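Local coordinates for Pre-mRNA-splicing factor SAD1 (Saccharomyces cerevisiae, PDB 4MSX), which promotes the assembly of newly made U4 snRNA into the U4/U6 snRNP and is required for pre-mRNA splicing, as a deubiquitinase relative without catalytic activity, at residues E72-D77 with C93-G98; A64-V69 with H119-N124; T126-Y131 with S150-A155; C83-P88 with Y100-H105. One frame throughout, in Å; residues are numbered along the deposited sequence.

Contact 1. Residues E72-D77 with C93-G98; sequences EKLDFD and CCLVCG. With ZN (zinc ion), chain B.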
loop_
_atom_site.group_PDB
_atom_site.type_symbol
_atom_site.label_atom_id
_atom_site.label_comp_id
_atom_site.label_asym_id
_atom_site.label_seq_id
_atom_site.Cartn_x
_atom_site.Cartn_y
_atom_site.Cartn_z
ATOM N N GLU A 72 21.534 12.735 1.821
ATOM C CA GLU A 72 20.814 12.510 3.060
ATOM C C GLU A 72 19.736 13.577 3.282
ATOM O O GLU A 72 18.853 13.362 4.096
ATOM C CB GLU A 72 21.770 12.495 4.265
ATOM C CG GLU A 72 22.795 11.327 4.276
ATOM C CD GLU A 72 23.978 11.468 3.257
ATOM O OE1 GLU A 72 24.173 12.551 2.624
ATOM O OE2 GLU A 72 24.719 10.459 3.092
ATOM N N LYS A 73 19.790 14.717 2.580
ATOM C CA LYS A 73 18.801 15.757 2.822
ATOM C C LYS A 73 17.659 15.625 1.827
ATOM O O LYS A 73 16.721 16.394 1.864
ATOM C CB LYS A 73 19.466 17.150 2.715
ATOM C CG LYS A 73 20.283 17.427 3.987
ATOM C CD LYS A 73 20.777 18.857 4.049
ATOM C CE LYS A 73 21.788 19.032 5.172
ATOM N NZ LYS A 73 21.325 18.383 6.434
ATOM N N LEU A 74 17.747 14.667 0.906
ATOM C CA LEU A 74 16.791 14.644 -0.210
ATOM C C LEU A 74 15.609 13.701 0.108
ATOM O O LEU A 74 15.801 12.481 0.249
ATOM C CB LEU A 74 17.477 14.159 -1.484
ATOM C CG LEU A 74 18.738 14.996 -1.784
ATOM C CD1 LEU A 74 19.328 14.495 -3.088
ATOM C CD2 LEU A 74 18.322 16.509 -1.855
ATOM N N ASP A 75 14.406 14.248 0.148
ATOM C CA ASP A 75 13.174 13.412 0.371
ATOM C C ASP A 75 12.197 13.778 -0.728
ATOM O O ASP A 75 11.847 14.954 -0.903
ATOM C CB ASP A 75 12.552 13.713 1.743
ATOM C CG ASP A 75 11.368 12.775 2.077
ATOM O OD1 ASP A 75 10.515 12.523 1.193
ATOM O OD2 ASP A 75 11.308 12.262 3.222
ATOM N N PHE A 76 11.835 12.808 -1.555
ATOM C CA PHE A 76 10.934 13.083 -2.669
ATOM C C PHE A 76 9.466 12.632 -2.400
ATOM O O PHE A 76 8.633 12.597 -3.293
ATOM C CB PHE A 76 11.492 12.384 -3.893
ATOM C CG PHE A 76 12.818 12.978 -4.332
ATOM C CD1 PHE A 76 12.853 14.280 -4.827
ATOM C CD2 PHE A 76 13.998 12.259 -4.199
ATOM C CE1 PHE A 76 14.088 14.857 -5.243
ATOM C CE2 PHE A 76 15.238 12.807 -4.587
ATOM C CZ PHE A 76 15.281 14.106 -5.126
ATOM N N ASP A 77 9.178 12.318 -1.160
ATOM C CA ASP A 77 7.817 11.963 -0.797
ATOM C C ASP A 77 6.964 13.194 -0.423
ATOM O O ASP A 77 5.778 13.064 -0.148
ATOM C CB ASP A 77 7.848 11.007 0.405
ATOM C CG ASP A 77 8.499 9.696 0.079
ATOM O OD1 ASP A 77 8.728 9.449 -1.115
ATOM O OD2 ASP A 77 8.827 8.938 1.012
ATOM N N CYS A 93 13.950 20.795 -6.866
ATOM C CA CYS A 93 14.501 20.463 -5.582
ATOM C C CYS A 93 15.957 20.903 -5.606
ATOM O O CYS A 93 16.706 20.527 -6.502
ATOM C CB CYS A 93 14.435 18.954 -5.329
ATOM S SG CYS A 93 15.164 18.419 -3.763
ATOM N N CYS A 94 16.338 21.663 -4.584
ATOM C CA CYS A 94 17.718 21.996 -4.333
ATOM C C CYS A 94 18.431 20.767 -3.797
ATOM O O CYS A 94 18.012 20.171 -2.798
ATOM C CB CYS A 94 17.867 23.141 -3.310
ATOM S SG CYS A 94 19.681 23.395 -2.985
ATOM N N LEU A 95 19.527 20.369 -4.454
ATOM C CA LEU A 95 20.131 19.062 -4.136
ATOM C C LEU A 95 21.190 19.237 -3.092
ATOM O O LEU A 95 21.773 18.252 -2.652
ATOM C CB LEU A 95 20.694 18.339 -5.387
ATOM C CG LEU A 95 19.635 18.127 -6.478
ATOM C CD1 LEU A 95 20.236 17.406 -7.740
ATOM C CD2 LEU A 95 18.467 17.240 -5.936
ATOM N N VAL A 96 21.387 20.489 -2.635
ATOM C CA VAL A 96 22.235 20.708 -1.461
ATOM C C VAL A 96 21.473 20.678 -0.130
ATOM O O VAL A 96 21.903 20.004 0.834
ATOM C CB VAL A 96 22.986 22.106 -1.579
ATOM C CG1 VAL A 96 23.853 22.317 -0.367
ATOM C CG2 VAL A 96 23.756 22.163 -2.915
ATOM N N CYS A 97 20.354 21.406 -0.042
ATOM C CA CYS A 97 19.624 21.478 1.233
ATOM C C CYS A 97 18.296 20.708 1.165
ATOM O O CYS A 97 17.677 20.465 2.192
ATOM C CB CYS A 97 19.354 22.965 1.661
ATOM S SG CYS A 97 18.189 23.825 0.620
ATOM N N GLY A 98 17.846 20.343 -0.036
ATOM C CA GLY A 98 16.658 19.499 -0.151
ATOM C C GLY A 98 15.331 20.241 -0.125
ATOM O O GLY A 98 14.295 19.615 -0.258
HETATM ZN ZN ZN B . 19.515 24.792 -1.131
HETATM O O HOH W 1 14.056 16.952 0.295
#
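Cys93 opens the contact by resting its sulfur against two side chains of the facing loop: SG lies 4.0 Å from Phe76 CE1 and also touches Leu74 CD2. Its place follows from the first torsion, with SG anti to the backbone N (chi1 178°). Against the Phe76 ring the approach is an oblique sulfur-aromatic contact, 57° off the ring normal. Cys94 turns its SG to the zinc ion, 2.3 Å away, while its carbonyl O rests against Leu74 CD2. The same sulfur takes two weak N-H bonds, from Val96 and Cys97, the usual setting of a metal-bound cysteine in a CxxC knuckle. Leu95 meets Leu74 at about a right angle, CD2 to CD1 at 4.0 Å. Val96 takes part through its backbone, its O lying 3.6 Å from Lys73 CD. Cys97 supplies the second thiolate, SG 2.4 Å from zinc, and its O faces Lys73 CB. Gly98 closes the turn by donating its N to Cys94 O at 2.8 Å; with phi at 85°, a CB here would clash with Lys73 O. No direct hydrogen bond links 72-77 to 93-98. Water 1 bridges them instead, accepting from Asp75 N and lying 2.7 Å from Gly98 O. His113 and His119 complete the Cys2His2 zinc site of this degenerate UBP-type finger. Leu74 and Phe76 also pack on Ile151 of helix 146-155, so the loop 72-77 is wedged between that helix and strand 91-94, which has strands 121-124 and 100-102 as its neighbours in the sheet.

Contact 2. Residues A64-V69 with H119-N124; sequences AYLETV and HHVFLN. With ZN (zinc ion), chain B.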
loop_
_atom_site.group_PDB
_atom_site.type_symbol
_atom_site.label_atom_id
_atom_site.label_comp_id
_atom_site.label_asym_id
_atom_site.label_seq_id
_atom_site.Cartn_x
_atom_site.Cartn_y
_atom_site.Cartn_z
ATOM N N ALA A 64 32.136 20.080 -11.054
ATOM C CA ALA A 64 32.812 20.463 -9.802
ATOM C C ALA A 64 31.796 20.619 -8.659
ATOM O O ALA A 64 32.096 20.394 -7.466
ATOM C CB ALA A 64 33.608 21.788 -9.989
ATOM N N TYR A 65 30.582 20.996 -9.005
ATOM C CA TYR A 65 29.630 21.284 -7.934
ATOM C C TYR A 65 28.978 19.992 -7.375
ATOM O O TYR A 65 28.285 20.034 -6.348
ATOM C CB TYR A 65 28.547 22.196 -8.440
ATOM C CG TYR A 65 28.943 23.644 -8.730
ATOM C CD1 TYR A 65 28.971 24.596 -7.718
ATOM C CD2 TYR A 65 29.208 24.058 -10.034
ATOM C CE1 TYR A 65 29.264 25.967 -8.006
ATOM C CE2 TYR A 65 29.518 25.388 -10.324
ATOM C CZ TYR A 65 29.541 26.328 -9.310
ATOM O OH TYR A 65 29.822 27.633 -9.654
ATOM N N LEU A 66 29.221 18.850 -8.028
ATOM C CA LEU A 66 28.527 17.619 -7.590
ATOM C C LEU A 66 28.961 17.210 -6.208
ATOM O O LEU A 66 28.182 16.619 -5.468
ATOM C CB LEU A 66 28.670 16.473 -8.601
ATOM C CG LEU A 66 27.939 16.726 -9.925
ATOM C CD1 LEU A 66 27.929 15.457 -10.766
ATOM C CD2 LEU A 66 26.529 17.220 -9.725
ATOM N N GLU A 67 30.173 17.555 -5.812
ATOM C CA GLU A 67 30.574 17.290 -4.436
ATOM C C GLU A 67 29.754 18.087 -3.415
ATOM O O GLU A 67 29.867 17.830 -2.208
ATOM C CB GLU A 67 32.065 17.567 -4.220
ATOM C CG GLU A 67 32.443 19.038 -4.398
ATOM C CD GLU A 67 33.937 19.331 -4.076
ATOM O OE1 GLU A 67 34.850 18.802 -4.776
ATOM O OE2 GLU A 67 34.178 20.099 -3.116
ATOM N N THR A 68 28.965 19.067 -3.856
ATOM C CA THR A 68 28.156 19.825 -2.870
ATOM C C THR A 68 26.795 19.148 -2.568
ATOM O O THR A 68 26.077 19.558 -1.636
ATOM C CB THR A 68 27.855 21.255 -3.292
ATOM O OG1 THR A 68 27.050 21.302 -4.489
ATOM C CG2 THR A 68 29.215 22.033 -3.542
ATOM N N VAL A 69 26.442 18.154 -3.378
ATOM C CA VAL A 69 25.132 17.486 -3.239
ATOM C C VAL A 69 25.100 16.717 -1.932
ATOM O O VAL A 69 26.091 16.130 -1.551
ATOM C CB VAL A 69 24.865 16.591 -4.475
ATOM C CG1 VAL A 69 23.706 15.635 -4.244
ATOM C CG2 VAL A 69 24.534 17.474 -5.631
ATOM N N HIS A 119 23.777 27.555 -3.392
ATOM C CA HIS A 119 23.425 26.103 -3.653
ATOM C C HIS A 119 23.135 26.052 -5.142
ATOM O O HIS A 119 22.292 26.797 -5.624
ATOM C CB HIS A 119 22.191 25.644 -2.779
ATOM C CG HIS A 119 22.487 25.581 -1.315
ATOM N ND1 HIS A 119 21.521 25.372 -0.360
ATOM C CD2 HIS A 119 23.651 25.725 -0.636
ATOM C CE1 HIS A 119 22.070 25.363 0.844
ATOM N NE2 HIS A 119 23.362 25.592 0.702
ATOM N N HIS A 120 23.859 25.234 -5.916
ATOM C CA HIS A 120 23.829 25.408 -7.363
ATOM C C HIS A 120 23.324 24.240 -8.178
ATOM O O HIS A 120 23.164 24.406 -9.389
ATOM C CB HIS A 120 25.256 25.802 -7.842
ATOM C CG HIS A 120 25.723 27.065 -7.188
ATOM N ND1 HIS A 120 25.332 28.308 -7.640
ATOM C CD2 HIS A 120 26.446 27.280 -6.059
ATOM C CE1 HIS A 120 25.833 29.244 -6.843
ATOM N NE2 HIS A 120 26.521 28.647 -5.882
ATOM N N VAL A 121 23.031 23.094 -7.537
ATOM C CA VAL A 121 22.581 21.904 -8.330
ATOM C C VAL A 121 21.105 21.590 -7.970
ATOM O O VAL A 121 20.807 21.447 -6.784
ATOM C CB VAL A 121 23.462 20.663 -7.985
ATOM C CG1 VAL A 121 23.194 19.479 -8.980
ATOM C CG2 VAL A 121 24.946 21.059 -8.009
ATOM N N PHE A 122 20.232 21.562 -8.980
ATOM C CA PHE A 122 18.803 21.420 -8.815
ATOM C C PHE A 122 18.285 20.241 -9.662
ATOM O O PHE A 122 18.862 19.899 -10.713
ATOM C CB PHE A 122 18.100 22.695 -9.271
ATOM C CG PHE A 122 18.403 23.857 -8.359
ATOM C CD1 PHE A 122 19.649 24.513 -8.469
ATOM C CD2 PHE A 122 17.528 24.199 -7.315
ATOM C CE1 PHE A 122 19.979 25.551 -7.580
ATOM C CE2 PHE A 122 17.811 25.238 -6.443
ATOM C CZ PHE A 122 19.048 25.941 -6.571
ATOM N N LEU A 123 17.168 19.664 -9.214
ATOM C CA LEU A 123 16.455 18.676 -10.005
ATOM C C LEU A 123 15.094 19.239 -10.331
ATOM O O LEU A 123 14.334 19.633 -9.424
ATOM C CB LEU A 123 16.311 17.358 -9.173
ATOM C CG LEU A 123 15.474 16.305 -9.874
ATOM C CD1 LEU A 123 16.099 15.781 -11.241
ATOM C CD2 LEU A 123 15.314 15.156 -8.911
ATOM N N ASN A 124 14.714 19.232 -11.597
ATOM C CA ASN A 124 13.351 19.627 -11.920
ATOM C C ASN A 124 12.448 18.452 -11.539
ATOM O O ASN A 124 12.668 17.368 -12.069
ATOM C CB ASN A 124 13.193 19.892 -13.434
ATOM C CG ASN A 124 11.811 20.393 -13.798
ATOM O OD1 ASN A 124 10.797 19.771 -13.453
ATOM N ND2 ASN A 124 11.748 21.550 -14.470
HETATM ZN ZN ZN B . 19.515 24.792 -1.131
HETATM O O HOH W 2 26.244 23.939 -4.913
#
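Tyr65 and His120 come together because each carries its ring carbon CG beside the backbone N and anti to the carbonyl carbon (chi1 -71° and -59°), on CB atoms that both point across the contact. The contact joins a short 3-10 turn, near the first modelled residues of the UBP-type zinc finger, to strand 121-124 of its antiparallel sheet. His120 CB sits over one face of the tyrosine ring in a CH-pi contact, 4.2 Å from the centroid and offset toward the rim. The two rings meet obliquely, their planes at 44°, with Tyr65 CE1 3.7 Å from His120 CD2. The imidazole is anchored by ND1 to Leu133 O and by NE2 to Asn118 OD1, which would fix its rotation. Val121 is the apolar centre: CG2 touches Tyr65 CB at 3.8 Å, while CG1 meets Leu66 CD2 and Val69 CG2, both crossing it at about a right angle. An alanine in place of Tyr65 would keep CB against Val121 but is likely to uncover the His120 CB that the ring now shields. Next to this patch His119 turns away to bind zinc through ND1. The polar link is indirect: water 2 accepts from His120 N and donates to Thr68 OG1, and that hydroxyl in turn donates to Tyr65 O at 2.6 Å, in the carbonyl plane.

Contact 3. Residues T126-Y131 with S150-A155; sequences TSLKFY and SIKFAA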
loop_
_atom_site.group_PDB
_atom_site.type_symbol
_atom_site.label_atom_id
_atom_site.label_comp_id
_atom_site.label_asym_id
_atom_site.label_seq_id
_atom_site.Cartn_x
_atom_site.Cartn_y
_atom_site.Cartn_z
ATOM N N THR A 126 9.433 17.646 -12.169
ATOM C CA THR A 126 8.441 17.218 -13.134
ATOM C C THR A 126 9.094 16.520 -14.323
ATOM O O THR A 126 8.636 15.452 -14.736
ATOM C CB THR A 126 7.580 18.385 -13.605
ATOM O OG1 THR A 126 6.732 18.807 -12.533
ATOM C CG2 THR A 126 6.732 17.967 -14.780
ATOM N N SER A 127 10.194 17.066 -14.838
ATOM C CA SER A 127 10.847 16.478 -16.002
ATOM C C SER A 127 12.021 15.608 -15.597
ATOM O O SER A 127 12.596 14.882 -16.412
ATOM C CB SER A 127 11.360 17.598 -16.914
ATOM O OG SER A 127 12.413 18.302 -16.268
ATOM N N LEU A 128 12.404 15.686 -14.328
ATOM C CA LEU A 128 13.579 14.947 -13.840
ATOM C C LEU A 128 14.920 15.260 -14.567
ATOM O O LEU A 128 15.863 14.455 -14.548
ATOM C CB LEU A 128 13.287 13.437 -13.855
ATOM C CG LEU A 128 12.083 12.986 -13.030
ATOM C CD1 LEU A 128 12.069 11.441 -13.010
ATOM C CD2 LEU A 128 12.143 13.541 -11.611
ATOM N N LYS A 129 15.034 16.437 -15.167
ATOM C CA LYS A 129 16.337 16.902 -15.670
ATOM C C LYS A 129 17.057 17.757 -14.606
ATOM O O LYS A 129 16.405 18.440 -13.824
ATOM C CB LYS A 129 16.112 17.735 -16.925
ATOM C CG LYS A 129 15.712 16.916 -18.143
ATOM C CD LYS A 129 15.026 17.803 -19.168
ATOM C CE LYS A 129 14.666 17.038 -20.432
ATOM N NZ LYS A 129 13.739 17.877 -21.248
ATOM N N PHE A 130 18.381 17.667 -14.567
ATOM C CA PHE A 130 19.200 18.357 -13.594
ATOM C C PHE A 130 19.743 19.665 -14.178
ATOM O O PHE A 130 20.126 19.720 -15.374
ATOM C CB PHE A 130 20.402 17.510 -13.258
ATOM C CG PHE A 130 20.068 16.241 -12.515
ATOM C CD1 PHE A 130 19.764 15.065 -13.207
ATOM C CD2 PHE A 130 20.029 16.235 -11.108
ATOM C CE1 PHE A 130 19.473 13.893 -12.500
ATOM C CE2 PHE A 130 19.732 15.044 -10.403
ATOM C CZ PHE A 130 19.461 13.892 -11.109
ATOM N N TYR A 131 19.838 20.682 -13.331
ATOM C CA TYR A 131 20.263 22.014 -13.789
ATOM C C TYR A 131 21.252 22.598 -12.830
ATOM O O TYR A 131 21.174 22.386 -11.602
ATOM C CB TYR A 131 19.073 22.953 -13.899
ATOM C CG TYR A 131 18.149 22.585 -14.999
ATOM C CD1 TYR A 131 18.314 23.100 -16.289
ATOM C CD2 TYR A 131 17.137 21.645 -14.793
ATOM C CE1 TYR A 131 17.470 22.720 -17.330
ATOM C CE2 TYR A 131 16.289 21.278 -15.817
ATOM C CZ TYR A 131 16.463 21.800 -17.085
ATOM O OH TYR A 131 15.618 21.406 -18.094
ATOM N N SER A 150 21.571 7.891 -9.051
ATOM C CA SER A 150 21.079 7.573 -7.720
ATOM C C SER A 150 19.945 8.530 -7.337
ATOM O O SER A 150 18.906 8.113 -6.834
ATOM C CB SER A 150 22.241 7.759 -6.753
ATOM O OG SER A 150 21.898 7.557 -5.408
ATOM N N ILE A 151 20.133 9.833 -7.586
ATOM C CA ILE A 151 19.116 10.813 -7.188
ATOM C C ILE A 151 17.889 10.741 -8.043
ATOM O O ILE A 151 16.758 10.784 -7.542
ATOM C CB ILE A 151 19.704 12.291 -7.219
ATOM C CG1 ILE A 151 20.678 12.435 -6.064
ATOM C CG2 ILE A 151 18.579 13.318 -7.112
ATOM C CD1 ILE A 151 21.619 13.693 -6.248
ATOM N N LYS A 152 18.084 10.528 -9.337
ATOM C CA LYS A 152 16.946 10.438 -10.231
ATOM C C LYS A 152 16.143 9.145 -9.857
ATOM O O LYS A 152 14.905 9.108 -9.944
ATOM C CB LYS A 152 17.416 10.307 -11.672
ATOM C CG LYS A 152 16.308 10.417 -12.703
ATOM C CD LYS A 152 16.922 10.418 -14.098
ATOM C CE LYS A 152 15.880 10.430 -15.192
ATOM N NZ LYS A 152 16.523 10.511 -16.551
ATOM N N PHE A 153 16.856 8.113 -9.435
ATOM C CA PHE A 153 16.177 6.855 -9.062
ATOM C C PHE A 153 15.349 7.045 -7.751
ATOM O O PHE A 153 14.263 6.459 -7.591
ATOM C CB PHE A 153 17.192 5.787 -8.845
ATOM C CG PHE A 153 16.599 4.394 -8.736
ATOM C CD1 PHE A 153 16.028 3.958 -7.545
ATOM C CD2 PHE A 153 16.642 3.530 -9.827
ATOM C CE1 PHE A 153 15.509 2.654 -7.431
ATOM C CE2 PHE A 153 16.116 2.202 -9.718
ATOM C CZ PHE A 153 15.573 1.784 -8.522
ATOM N N ALA A 154 15.863 7.855 -6.815
ATOM C CA ALA A 154 15.140 8.157 -5.580
ATOM C C ALA A 154 13.832 8.889 -5.870
ATOM O O ALA A 154 12.829 8.716 -5.135
ATOM C CB ALA A 154 16.027 9.019 -4.607
ATOM N N ALA A 155 13.835 9.727 -6.913
ATOM C CA ALA A 155 12.630 10.457 -7.319
ATOM C C ALA A 155 11.647 9.597 -8.141
ATOM O O ALA A 155 10.425 9.827 -8.101
ATOM C CB ALA A 155 13.014 11.729 -8.147
#
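Phe130 and Ile151 touch at 3.9 Å, CE2 of the ring against CG2 of the isoleucine, and the methyl lies at the ring's edge, in its plane. The neighbouring ring atom, CZ, points at the helix backbone and comes within 4.0 Å of Lys152 N, again near the ring plane. The aromatic therefore enters edge-first, its rim against the helix surface. Ile151 CG2 is placed for this by its position anti to the backbone N, whereas CG1 lies on the other branch, beside that N.

Lys152 can be followed outward from its root. CB lies 4.2 Å from Phe130 CZ. With CG anti to the backbone N (chi1 -171°) and every later torsion extended, the chain then runs straight past the loop. CD comes to 4.2 Å from Leu128 O, and CE lies 4.1 Å from that same oxygen and also meets Leu128 CB. NZ, at the tip, has moved beyond the Leu128 atoms that CE touches. The aliphatic stem of the lysine thus does the packing.

In the UBP-type zinc finger this is where helix 146-155 covers the antiparallel sheet: Phe130 stands at the start of strand 130-132 and also packs on Leu123 of the adjoining strand. Leu128 precedes that strand in a turn with positive phi (58°), from which its CB points to the helix. Its tip extends one helical turn beyond Ile151, where CD2 meets Ala155 CB at 4.0 Å. Leu128 also touches Tyr156, just past the helix end.

Contact 4. Residues C83-P88 with Y100-H105; sequences CITLSP and YYQGRH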
loop_
_atom_site.group_PDB
_atom_site.type_symbol
_atom_site.label_atom_id
_atom_site.label_comp_id
_atom_site.label_asym_id
_atom_site.label_seq_id
_atom_site.Cartn_x
_atom_site.Cartn_y
_atom_site.Cartn_z
ATOM N N CYS A 83 8.533 26.078 -1.554
ATOM C CA CYS A 83 8.431 26.464 -0.143
ATOM C C CYS A 83 8.382 28.002 0.078
ATOM O O CYS A 83 8.201 28.454 1.213
ATOM C CB CYS A 83 9.593 25.877 0.683
ATOM S SG CYS A 83 11.293 26.689 0.321
ATOM N N ILE A 84 8.557 28.784 -0.984
ATOM C CA ILE A 84 8.448 30.262 -0.924
ATOM C C ILE A 84 7.095 30.778 -1.416
ATOM O O ILE A 84 6.478 31.603 -0.744
ATOM C CB ILE A 84 9.536 30.986 -1.840
ATOM C CG1 ILE A 84 10.947 30.499 -1.519
ATOM C CG2 ILE A 84 9.455 32.527 -1.652
ATOM C CD1 ILE A 84 11.314 30.619 -0.063
ATOM N N THR A 85 6.676 30.363 -2.610
ATOM C CA THR A 85 5.424 30.840 -3.190
ATOM C C THR A 85 4.240 29.856 -2.991
ATOM O O THR A 85 3.088 30.190 -3.304
ATOM C CB THR A 85 5.556 30.997 -4.682
ATOM O OG1 THR A 85 5.893 29.747 -5.267
ATOM C CG2 THR A 85 6.658 32.050 -5.036
ATOM N N LEU A 86 4.544 28.644 -2.524
ATOM C CA LEU A 86 3.547 27.584 -2.358
ATOM C C LEU A 86 2.953 27.190 -3.687
ATOM O O LEU A 86 1.962 26.477 -3.729
ATOM C CB LEU A 86 2.420 28.001 -1.407
ATOM C CG LEU A 86 2.859 28.364 0.006
ATOM C CD1 LEU A 86 1.618 28.640 0.890
ATOM C CD2 LEU A 86 3.696 27.275 0.618
ATOM N N SER A 87 3.551 27.632 -4.785
ATOM C CA SER A 87 3.074 27.188 -6.078
ATOM C C SER A 87 3.505 25.741 -6.369
ATOM O O SER A 87 4.594 25.328 -5.963
ATOM C CB SER A 87 3.601 28.088 -7.170
ATOM O OG SER A 87 3.335 27.507 -8.429
ATOM N N PRO A 88 2.650 24.973 -7.069
ATOM C CA PRO A 88 2.959 23.618 -7.555
ATOM C C PRO A 88 3.486 23.613 -8.976
ATOM O O PRO A 88 3.742 22.565 -9.535
ATOM C CB PRO A 88 1.593 22.927 -7.516
ATOM C CG PRO A 88 0.642 24.032 -7.857
ATOM C CD PRO A 88 1.206 25.257 -7.145
ATOM N N TYR A 100 12.346 22.710 -1.681
ATOM C CA TYR A 100 11.818 22.845 -3.028
ATOM C C TYR A 100 11.606 24.326 -3.376
ATOM O O TYR A 100 11.078 25.090 -2.535
ATOM C CB TYR A 100 10.454 22.209 -3.099
ATOM C CG TYR A 100 10.439 20.696 -2.870
ATOM C CD1 TYR A 100 11.628 19.939 -2.803
ATOM C CD2 TYR A 100 9.229 20.031 -2.770
ATOM C CE1 TYR A 100 11.579 18.504 -2.620
ATOM C CE2 TYR A 100 9.175 18.619 -2.606
ATOM C CZ TYR A 100 10.335 17.873 -2.517
ATOM O OH TYR A 100 10.215 16.496 -2.323
ATOM N N TYR A 101 11.874 24.687 -4.625
ATOM C CA TYR A 101 11.725 26.083 -5.068
ATOM C C TYR A 101 11.200 26.126 -6.487
ATOM O O TYR A 101 11.679 25.385 -7.362
ATOM C CB TYR A 101 13.105 26.795 -5.035
ATOM C CG TYR A 101 13.691 26.831 -3.654
ATOM C CD1 TYR A 101 13.394 27.879 -2.764
ATOM C CD2 TYR A 101 14.532 25.840 -3.226
ATOM C CE1 TYR A 101 13.903 27.889 -1.467
ATOM C CE2 TYR A 101 15.077 25.860 -1.938
ATOM C CZ TYR A 101 14.746 26.897 -1.070
ATOM O OH TYR A 101 15.258 26.906 0.205
ATOM N N GLN A 102 10.250 27.017 -6.747
ATOM C CA GLN A 102 9.830 27.231 -8.131
ATOM C C GLN A 102 11.012 27.820 -8.941
ATOM O O GLN A 102 11.665 28.701 -8.432
ATOM C CB GLN A 102 8.676 28.245 -8.146
ATOM C CG GLN A 102 8.188 28.547 -9.570
ATOM C CD GLN A 102 6.875 29.304 -9.562
ATOM O OE1 GLN A 102 5.804 28.723 -9.787
ATOM N NE2 GLN A 102 6.940 30.593 -9.259
ATOM N N GLY A 103 11.251 27.372 -10.174
ATOM C CA GLY A 103 12.374 27.845 -10.968
ATOM C C GLY A 103 11.964 28.051 -12.414
ATOM O O GLY A 103 10.777 27.919 -12.727
ATOM N N ARG A 104 12.916 28.345 -13.310
ATOM C CA ARG A 104 14.321 28.523 -12.958
ATOM C C ARG A 104 14.874 29.840 -13.557
ATOM O O ARG A 104 16.074 30.082 -13.503
ATOM C CB ARG A 104 15.162 27.353 -13.461
ATOM C CG ARG A 104 15.035 27.066 -14.941
ATOM C CD ARG A 104 15.995 25.918 -15.348
ATOM N NE ARG A 104 16.146 25.789 -16.800
ATOM C CZ ARG A 104 15.263 25.188 -17.597
ATOM N NH1 ARG A 104 14.152 24.653 -17.097
ATOM N NH2 ARG A 104 15.486 25.133 -18.904
ATOM N N HIS A 105 13.984 30.672 -14.094
ATOM C CA HIS A 105 14.342 31.996 -14.645
ATOM C C HIS A 105 14.855 32.970 -13.568
ATOM O O HIS A 105 14.632 32.765 -12.351
ATOM C CB HIS A 105 13.106 32.606 -15.324
ATOM C CG HIS A 105 11.931 32.751 -14.405
ATOM N ND1 HIS A 105 11.752 33.847 -13.586
ATOM C CD2 HIS A 105 10.891 31.917 -14.148
ATOM C CE1 HIS A 105 10.643 33.694 -12.878
ATOM N NE2 HIS A 105 10.104 32.528 -13.196
#
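Cys83 SG presses unusually close to the Tyr101 ring, 3.4 Å from CE1 and 4.0 Å from the ring centroid, 34° off the normal in an oblique sulfur-aromatic contact. The sulfur reaches there from between its backbone N and carbonyl carbon (chi1 71°). Ile84 approaches the same ring from its edge, CG1 lying 3.8 Å from CD1 near the ring plane. One backbone bond crosses: Cys83 N donates to Tyr100 O at 2.9 Å, almost straight at 178°. Farther along, an ST turn, Ser87 N to Thr85 OG1, shapes the loop where Ser87 faces Gln102; the serine hydroxyl is itself bonded to Leu89 N. A serine replacing Tyr101 would probably leave Cys83 SG and Ile84 CG1 without their aromatic partner, and take away the ring stacked on the zinc ligand His113. Tyr101 is thus a second-shell residue of the zinc site. Segment 100-105 begins on edge strand 100-102, next to strand 91-94, where Tyr101 packs on Cys94, and Ile84, Thr85 and Gln102 all touch Pro109 at the start of helix 109-116.

All four contacts lie in the zinc finger and build on one antiparallel sheet. Contacts 1 and 2 share the metal, two cysteines from the first and one histidine from the second, and strands 91-94 and 121-124 join them by backbone bonds. Contacts 1 and 3, both partly buried, meet at helix 146-155 and the sheet it packs on, where Phe76 reaches Ala155 and Leu95 Phe130. Contact 2 is a surface patch. Contact 4, partly buried with exposed loop residues, lies at the sheet edge and alone has a hydrogen bond across. Within contacts 1 and 2 a water joins the segments, whereas contact 3 is almost wholly apolar. Asp75 O and Tyr100 OH tie contacts 1 and 4.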